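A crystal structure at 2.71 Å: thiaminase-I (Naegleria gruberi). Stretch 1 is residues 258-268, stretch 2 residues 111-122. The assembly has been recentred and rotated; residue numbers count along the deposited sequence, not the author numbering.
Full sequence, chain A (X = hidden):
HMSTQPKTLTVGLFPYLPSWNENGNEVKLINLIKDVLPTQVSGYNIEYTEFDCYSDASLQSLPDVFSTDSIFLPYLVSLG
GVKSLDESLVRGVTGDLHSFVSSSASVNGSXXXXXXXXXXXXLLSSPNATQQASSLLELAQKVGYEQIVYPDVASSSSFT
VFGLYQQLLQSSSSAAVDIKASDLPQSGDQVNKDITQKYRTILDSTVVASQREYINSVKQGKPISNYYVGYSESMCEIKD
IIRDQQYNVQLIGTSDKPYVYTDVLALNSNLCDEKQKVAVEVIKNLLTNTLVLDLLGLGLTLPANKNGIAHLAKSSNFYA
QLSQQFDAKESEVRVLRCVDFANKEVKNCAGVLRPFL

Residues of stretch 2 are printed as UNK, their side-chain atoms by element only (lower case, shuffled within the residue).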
ATOM      1  N   PRO A 258     -13.860   2.574   0.170  1.00 92.02           N
ATOM      2  CA  PRO A 258     -12.559   2.267  -0.432  1.00 92.02           C
ATOM      3  C   PRO A 258     -11.448   2.198   0.614  1.00 92.02           C
ATOM      4  O   PRO A 258     -11.390   3.033   1.515  1.00 92.02           O
ATOM      5  CB  PRO A 258     -12.327   3.452  -1.371  1.00 93.26           C
ATOM      6  CG  PRO A 258     -13.059   4.576  -0.729  1.00 93.26           C
ATOM      7  CD  PRO A 258     -14.271   3.966  -0.084  1.00 93.26           C
ATOM      8  N   TYR A 259     -10.577   1.201   0.487  1.00 80.95           N
ATOM      9  CA  TYR A 259      -9.467   1.028   1.417  1.00 80.95           C
ATOM     10  C   TYR A 259      -8.122   1.260   0.735  1.00 80.95           C
ATOM     11  O   TYR A 259      -7.915   0.844  -0.404  1.00 80.95           O
ATOM     12  CB  TYR A 259      -9.499  -0.372   2.037  1.00 75.40           C
ATOM     13  CG  TYR A 259     -10.429  -0.502   3.222  1.00 75.40           C
ATOM     14  CD1 TYR A 259     -11.806  -0.550   3.049  1.00 75.40           C
ATOM     15  CD2 TYR A 259      -9.927  -0.584   4.514  1.00 75.40           C
ATOM     16  CE1 TYR A 259     -12.658  -0.670   4.132  1.00 75.40           C
ATOM     17  CE2 TYR A 259     -10.771  -0.706   5.602  1.00 75.40           C
ATOM     18  CZ  TYR A 259     -12.135  -0.748   5.405  1.00 75.40           C
ATOM     19  OH  TYR A 259     -12.977  -0.868   6.487  1.00 75.40           O
ATOM     20  N   VAL A 260      -7.214   1.931   1.438  1.00 64.51           N
ATOM     21  CA  VAL A 260      -5.860   2.138   0.936  1.00 64.51           C
ATOM     22  C   VAL A 260      -4.820   1.709   1.964  1.00 64.51           C
ATOM     23  O   VAL A 260      -5.110   1.616   3.159  1.00 64.51           O
ATOM     24  CB  VAL A 260      -5.594   3.613   0.561  1.00 65.64           C
ATOM     25  CG1 VAL A 260      -6.642   4.119  -0.421  1.00 65.64           C
ATOM     26  CG2 VAL A 260      -5.549   4.483   1.810  1.00 65.64           C
ATOM     27  N   TYR A 261      -3.607   1.446   1.489  1.00 71.28           N
ATOM     28  CA  TYR A 261      -2.485   1.132   2.362  1.00 71.28           C
ATOM     29  C   TYR A 261      -1.489   2.285   2.333  1.00 71.28           C
ATOM     30  O   TYR A 261      -1.289   2.911   1.292  1.00 71.28           O
ATOM     31  CB  TYR A 261      -1.789  -0.154   1.911  1.00 98.87           C
ATOM     32  CG  TYR A 261      -2.692  -1.365   1.828  1.00 98.87           C
ATOM     33  CD1 TYR A 261      -3.001  -2.106   2.961  1.00 98.87           C
ATOM     34  CD2 TYR A 261      -3.220  -1.778   0.611  1.00 98.87           C
ATOM     35  CE1 TYR A 261      -3.819  -3.218   2.886  1.00 98.87           C
ATOM     36  CE2 TYR A 261      -4.040  -2.889   0.527  1.00 98.87           C
ATOM     37  CZ  TYR A 261      -4.337  -3.604   1.667  1.00 98.87           C
ATOM     38  OH  TYR A 261      -5.152  -4.711   1.588  1.00 98.87           O
ATOM     39  N   THR A 262      -0.869   2.571   3.472  1.00 77.86           N
ATOM     40  CA  THR A 262       0.151   3.613   3.536  1.00 77.86           C
ATOM     41  C   THR A 262       1.419   3.114   4.215  1.00 77.86           C
ATOM     42  O   THR A 262       1.374   2.587   5.327  1.00 77.86           O
ATOM     43  CB  THR A 262      -0.346   4.868   4.283  1.00 63.87           C
ATOM     44  OG1 THR A 262      -0.646   4.531   5.643  1.00 63.87           O
ATOM     45  CG2 THR A 262      -1.586   5.443   3.615  1.00 63.87           C
ATOM     46  N   ASP A 263       2.551   3.280   3.538  1.00 74.75           N
ATOM     47  CA  ASP A 263       3.846   2.968   4.127  1.00 74.75           C
ATOM     48  C   ASP A 263       4.374   4.203   4.844  1.00 74.75           C
ATOM     49  O   ASP A 263       4.362   5.304   4.294  1.00 74.75           O
ATOM     50  CB  ASP A 263       4.829   2.505   3.054  1.00 82.32           C
ATOM     51  CG  ASP A 263       4.422   1.189   2.423  1.00 82.32           C
ATOM     52  OD1 ASP A 263       3.906   0.316   3.153  1.00 82.32           O
ATOM     53  OD2 ASP A 263       4.613   1.026   1.200  1.00 82.32           O
ATOM     54  N   VAL A 264       4.832   4.017   6.077  1.00 83.63           N
ATOM     55  CA  VAL A 264       5.213   5.142   6.922  1.00 83.63           C
ATOM     56  C   VAL A 264       6.653   5.052   7.427  1.00 83.63           C
ATOM     57  O   VAL A 264       7.065   4.036   7.987  1.00 83.63           O
ATOM     58  CB  VAL A 264       4.256   5.274   8.126  1.00 64.93           C
ATOM     59  CG1 VAL A 264       4.776   6.299   9.114  1.00 64.93           C
ATOM     60  CG2 VAL A 264       2.857   5.641   7.653  1.00 64.93           C
ATOM     61  N   LEU A 265       7.410   6.124   7.214  1.00 79.50           N
ATOM     62  CA  LEU A 265       8.760   6.241   7.757  1.00 79.50           C
ATOM     63  C   LEU A 265       8.702   6.677   9.215  1.00 79.50           C
ATOM     64  O   LEU A 265       8.154   7.731   9.535  1.00 79.50           O
ATOM     65  CB  LEU A 265       9.576   7.250   6.950  1.00 52.39           C
ATOM     66  CG  LEU A 265      10.116   6.785   5.597  1.00 52.39           C
ATOM     67  CD1 LEU A 265      10.562   7.974   4.764  1.00 52.39           C
ATOM     68  CD2 LEU A 265      11.265   5.812   5.799  1.00 52.39           C
ATOM     69  N   ALA A 266       9.267   5.862  10.098  1.00 74.74           N
ATOM     70  CA  ALA A 266       9.276   6.173  11.522  1.00 74.74           C
ATOM     71  C   ALA A 266      10.662   5.961  12.115  1.00 74.74           C
ATOM     72  O   ALA A 266      11.475   5.220  11.564  1.00 74.74           O
ATOM     73  CB  ALA A 266       8.249   5.327  12.256  1.00 99.89           C
ATOM     74  N   LEU A 267      10.927   6.616  13.240  1.00 79.06           N
ATOM     75  CA  LEU A 267      12.215   6.482  13.911  1.00 79.06           C
ATOM     76  C   LEU A 267      12.082   5.732  15.230  1.00 79.06           C
ATOM     77  O   LEU A 267      11.046   5.798  15.892  1.00 79.06           O
ATOM     78  CB  LEU A 267      12.855   7.854  14.149  1.00 96.39           C
ATOM     79  CG  LEU A 267      11.988   9.105  14.010  1.00 96.39           C
ATOM     80  CD1 LEU A 267      12.502  10.202  14.926  1.00 96.39           C
ATOM     81  CD2 LEU A 267      11.984   9.587  12.569  1.00 96.39           C
ATOM     82  N   ASN A 268      13.139   5.017  15.603  1.00 90.56           N
ATOM     83  CA  ASN A 268      13.161   4.282  16.859  1.00 90.56           C
ATOM     84  C   ASN A 268      13.067   5.236  18.044  1.00 90.56           C
ATOM     85  O   ASN A 268      13.582   6.352  17.997  1.00 90.56           O
ATOM     86  CB  ASN A 268      14.425   3.427  16.954  1.00 76.04           C
ATOM     87  CG  ASN A 268      14.293   2.298  17.958  1.00 76.04           C
ATOM     88  OD1 ASN A 268      13.705   2.465  19.027  1.00 76.04           O
ATOM     89  ND2 ASN A 268      14.844   1.137  17.619  1.00 76.04           N
ATOM     90  N   UNK A 111       1.236  11.564  16.592  1.00 85.51           N
ATOM     91  CA  UNK A 111       1.773  11.143  15.303  1.00 85.51           C
ATOM     92  C   UNK A 111       3.018  10.288  15.526  1.00 85.51           C
ATOM     93  O   UNK A 111       3.844  10.600  16.383  1.00 85.51           O
ATOM     94  c   UNK A 111       2.128  12.357  14.422  1.00 94.89           C
ATOM     95  c   UNK A 111       0.926  13.278  14.287  1.00 94.89           C
ATOM     96  c   UNK A 111       2.611  11.906  13.052  1.00 94.89           C
ATOM     97  N   UNK A 112       3.150   9.209  14.758  1.00 89.21           N
ATOM     98  CA  UNK A 112       4.253   8.273  14.962  1.00 89.21           C
ATOM     99  C   UNK A 112       5.085   7.992  13.711  1.00 89.21           C
ATOM    100  O   UNK A 112       5.800   6.992  13.656  1.00 89.21           O
ATOM    101  c   UNK A 112       3.899   6.787  19.343  1.00 83.27           C
ATOM    102  c   UNK A 112       1.733   7.590  18.718  1.00 83.27           C
ATOM    103  c   UNK A 112       2.642   7.233  19.692  1.00 83.27           C
ATOM    104  c   UNK A 112       4.246   6.700  18.008  1.00 83.27           C
ATOM    105  c   UNK A 112       2.088   7.500  17.386  1.00 83.27           C
ATOM    106  c   UNK A 112       3.735   6.958  15.550  1.00 83.27           C
ATOM    107  o   UNK A 112       2.292   7.322  21.020  1.00 83.27           O
ATOM    108  c   UNK A 112       3.349   7.054  17.008  1.00 83.27           C
ATOM    109  N   UNK A 113       5.004   8.867  12.714  1.00 87.39           N
ATOM    110  CA  UNK A 113       5.825   8.701  11.530  1.00 87.39           C
ATOM    111  C   UNK A 113       5.489   9.575  10.337  1.00 87.39           C
ATOM    112  O   UNK A 113       4.430  10.202  10.281  1.00 87.39           O
ATOM    113  N   UNK A 114       6.408   9.608   9.377  1.00 84.45           N
ATOM    114  CA  UNK A 114       6.231  10.368   8.147  1.00 84.45           C
ATOM    115  C   UNK A 114       5.734   9.450   7.039  1.00 84.45           C
ATOM    116  O   UNK A 114       6.427   8.507   6.657  1.00 84.45           O
ATOM    117  c   UNK A 114       9.875  11.706  10.612  1.00 88.53           C
ATOM    118  c   UNK A 114       8.059  13.067   9.046  1.00 88.53           C
ATOM    119  c   UNK A 114       9.199  11.051   9.603  1.00 88.53           C
ATOM    120  c   UNK A 114       7.552  11.004   7.710  1.00 88.53           C
ATOM    121  c   UNK A 114       9.642  13.047  10.839  1.00 88.53           C
ATOM    122  c   UNK A 114       8.281  11.721   8.811  1.00 88.53           C
ATOM    123  c   UNK A 114       8.734  13.730  10.054  1.00 88.53           C
ATOM    124  N   UNK A 115       4.529   9.722   6.520  1.00 64.92           N
ATOM    125  CA  UNK A 115       3.954   8.942   5.420  1.00 64.92           C
ATOM    126  C   UNK A 115       4.843   8.981   4.179  1.00 64.92           C
ATOM    127  O   UNK A 115       5.236  10.061   3.742  1.00 64.92           O
ATOM    128  c   UNK A 115       2.287  10.319   6.431  1.00 72.85           C
ATOM    129  c   UNK A 115       3.597  10.752   7.010  1.00 72.85           C
ATOM    130  c   UNK A 115       2.630   9.658   5.144  1.00 72.85           C
ATOM    131  N   UNK A 116       5.152   7.813   3.625  1.00 61.67           N
ATOM    132  CA  UNK A 116       6.042   7.725   2.471  1.00 61.67           C
ATOM    133  C   UNK A 116       5.315   7.286   1.206  1.00 61.67           C
ATOM    134  O   UNK A 116       5.304   8.004   0.205  1.00 61.67           O
ATOM    135  c   UNK A 116       8.135   6.570   1.573  1.00 69.83           C
ATOM    136  o   UNK A 116       9.370   5.045   2.944  1.00 69.83           O
ATOM    137  c   UNK A 116       9.337   5.711   1.909  1.00 69.83           C
ATOM    138  n   UNK A 116      10.336   5.724   1.035  1.00 69.83           N
ATOM    139  c   UNK A 116       7.204   6.772   2.757  1.00 69.83           C
ATOM    140  N   UNK A 117       4.714   6.103   1.253  1.00 61.54           N
ATOM    141  CA  UNK A 117       4.049   5.538   0.085  1.00 61.54           C
ATOM    142  C   UNK A 117       2.543   5.416   0.286  1.00 61.54           C
ATOM    143  O   UNK A 117       2.066   5.238   1.406  1.00 61.54           O
ATOM    144  c   UNK A 117       6.603   5.204  -1.444  1.00 62.53           C
ATOM    145  c   UNK A 117       6.100   4.199  -0.631  1.00 62.53           C
ATOM    146  c   UNK A 117       8.316   3.251  -0.516  1.00 62.53           C
ATOM    147  c   UNK A 117       4.637   4.165  -0.250  1.00 62.53           C
ATOM    148  o   UNK A 117      10.125   4.288  -1.672  1.00 62.53           O
ATOM    149  c   UNK A 117       7.940   5.238  -1.795  1.00 62.53           C
ATOM    150  c   UNK A 117       8.792   4.259  -1.328  1.00 62.53           C
ATOM    151  c   UNK A 117       6.977   3.226  -0.172  1.00 62.53           C
ATOM    152  N   UNK A 118       1.803   5.518  -0.812  1.00 63.17           N
ATOM    153  CA  UNK A 118       0.360   5.325  -0.795  1.00 63.17           C
ATOM    154  C   UNK A 118       0.019   4.173  -1.730  1.00 63.17           C
ATOM    155  O   UNK A 118       0.438   4.162  -2.886  1.00 63.17           O
ATOM    156  c   UNK A 118      -2.578   5.929  -0.260  1.00 80.69           C
ATOM    157  c   UNK A 118      -1.559   7.049  -0.408  1.00 80.69           C
ATOM    158  c   UNK A 118      -2.199   8.285  -1.019  1.00 80.69           C
ATOM    159  c   UNK A 118      -0.357   6.598  -1.243  1.00 80.69           C
ATOM    160  N   UNK A 119      -0.737   3.203  -1.228  1.00 77.67           N
ATOM    161  CA  UNK A 119      -1.021   1.997  -1.995  1.00 77.67           C
ATOM    162  C   UNK A 119      -2.476   1.561  -1.843  1.00 77.67           C
ATOM    163  O   UNK A 119      -3.099   1.809  -0.812  1.00 77.67           O
ATOM    164  c   UNK A 119      -0.083   0.871  -1.556  1.00108.77           C
ATOM    165  s   UNK A 119       0.156  -0.426  -2.781  1.00108.77           S
ATOM    166  N   UNK A 120      -3.008   0.912  -2.876  1.00 60.35           N
ATOM    167  CA  UNK A 120      -4.385   0.424  -2.866  1.00 60.35           C
ATOM    168  C   UNK A 120      -4.643  -0.539  -4.022  1.00 60.35           C
ATOM    169  O   UNK A 120      -3.890  -0.568  -4.995  1.00 60.35           O
ATOM    170  o   UNK A 120      -6.708   1.127  -3.036  1.00 91.63           O
ATOM    171  c   UNK A 120      -5.372   1.593  -2.943  1.00 91.63           C
ATOM    172  N   UNK A 121      -5.707  -1.328  -3.908  1.00 81.96           N
ATOM    173  CA  UNK A 121      -6.119  -2.208  -4.998  1.00 81.96           C
ATOM    174  C   UNK A 121      -7.035  -1.482  -5.975  1.00 81.96           C
ATOM    175  O   UNK A 121      -8.259  -1.576  -5.881  1.00 81.96           O
ATOM    176  c   UNK A 121      -6.809  -3.464  -4.460  1.00 68.91           C
ATOM    177  c   UNK A 121      -5.847  -4.410  -3.768  1.00 68.91           C
ATOM    178  n   UNK A 121      -5.882  -4.422  -2.440  1.00 68.91           N
ATOM    179  o   UNK A 121      -5.089  -5.130  -4.418  1.00 68.91           O
ATOM    180  N   UNK A 122      -6.436  -0.758  -6.913  1.00 79.60           N
ATOM    181  CA  UNK A 122      -7.193   0.049  -7.864  1.00 79.60           C
ATOM    182  C   UNK A 122      -7.820  -0.798  -8.963  1.00 79.60           C
ATOM    183  O   UNK A 122      -7.448  -1.954  -9.158  1.00 79.60           O
ATOM    184  c   UNK A 122      -6.308   3.107  -6.984  1.00 55.19           C
ATOM    185  c   UNK A 122      -6.293   1.110  -8.497  1.00 55.19           C
ATOM    186  c   UNK A 122      -3.711   2.628  -6.191  1.00 55.19           C
ATOM    187  c   UNK A 122      -4.326   1.791  -7.101  1.00 55.19           C
ATOM    188  c   UNK A 122      -5.632   2.019  -7.505  1.00 55.19           C
ATOM    189  c   UNK A 122      -5.700   3.949  -6.074  1.00 55.19           C
ATOM    190  c   UNK A 122      -4.399   3.709  -5.676  1.00 55.19           C
TER

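Position 111 carries three carbons, one bearing the other two, and touches nothing on stretch 1: a beta-branched Val 111, in the t rotamer. Position 112 has one carbon leading to a six-carbon ring that bears an oxygen, which makes it Tyr 112. Its ring leads away, and it meets the partner through its backbone, O lying 3.3 Å from Ala 266 CB.

Position 113 has no side-chain atoms. Its CA sits 3.2 Å from Leu 265 O and 3.6 Å from Val 264 CG1; an ideal CB would fall 2.4 Å from that same Val 264 CG1, and the backbone angles by themselves call for glycine. This is Gly 113.

At 114 one carbon leads to an unsubstituted six-carbon ring: Phe 114. Leu 267 CD2 meets the ring edge at CE1, 3.6 Å away, while the backbone pairs with Leu 265, N to O and O to N, each at 2.6 Å. Three carbons at 115 close onto the backbone N, so this is Pro 115; lacking an N-H, it suits a non-hydrogen-bonded place opposite Val 264.

Position 116 has three carbons in a row, the last carrying an oxygen and a nitrogen: an extended Gln 116, its OE1 3.3 Å from Leu 265 CG and hydrogen-bonded elsewhere in the structure. Position 117 again shows a ring of six carbons with an oxygen, Tyr 117; its CB lies 3.5 Å from Asp 263 OD2, which approaches the ring at its edge.

Position 118 has four carbons, forked at the second, and one tip packs against Val 260: Leu 118, whose CD2 lies 3.9 Å from Val 260 CB. One carbon and a sulfur at 119 give Cys 119, with CB 4.0 Å from Tyr 261 CB. One carbon and an oxygen at 120 give Ser 120: OG donates to Tyr 259 O at 2.9 Å.

Position 121 has two carbons, the second bearing oxygen and nitrogen. Asn 121 fits, with ND2 at the edge of the Tyr 261 ring, 3.8 Å from CE2. At 122 one carbon leads to an unsubstituted six-carbon ring, Phe 122, beyond contact range.

The rule is an antiparallel ladder interrupted by a bulge. Tyr 261 pairs with Cys 119 and Asp 263 with Tyr 117; then the register slips by one, and Asp 263 O accepts from both Gln 116 N (2.7 Å) and Tyr 117 N (3.2 Å). Beyond the slip, Leu 265 pairs with Phe 114. Side chains alternate: Thr 262, Val 264, Leu 118 and Pro 115 share one face, while Tyr 261, Asp 263, Leu 265, Cys 119, Tyr 117 and Phe 114 share the other.

Stretch 2, residues 111-122: VYGFPQYLCSNF
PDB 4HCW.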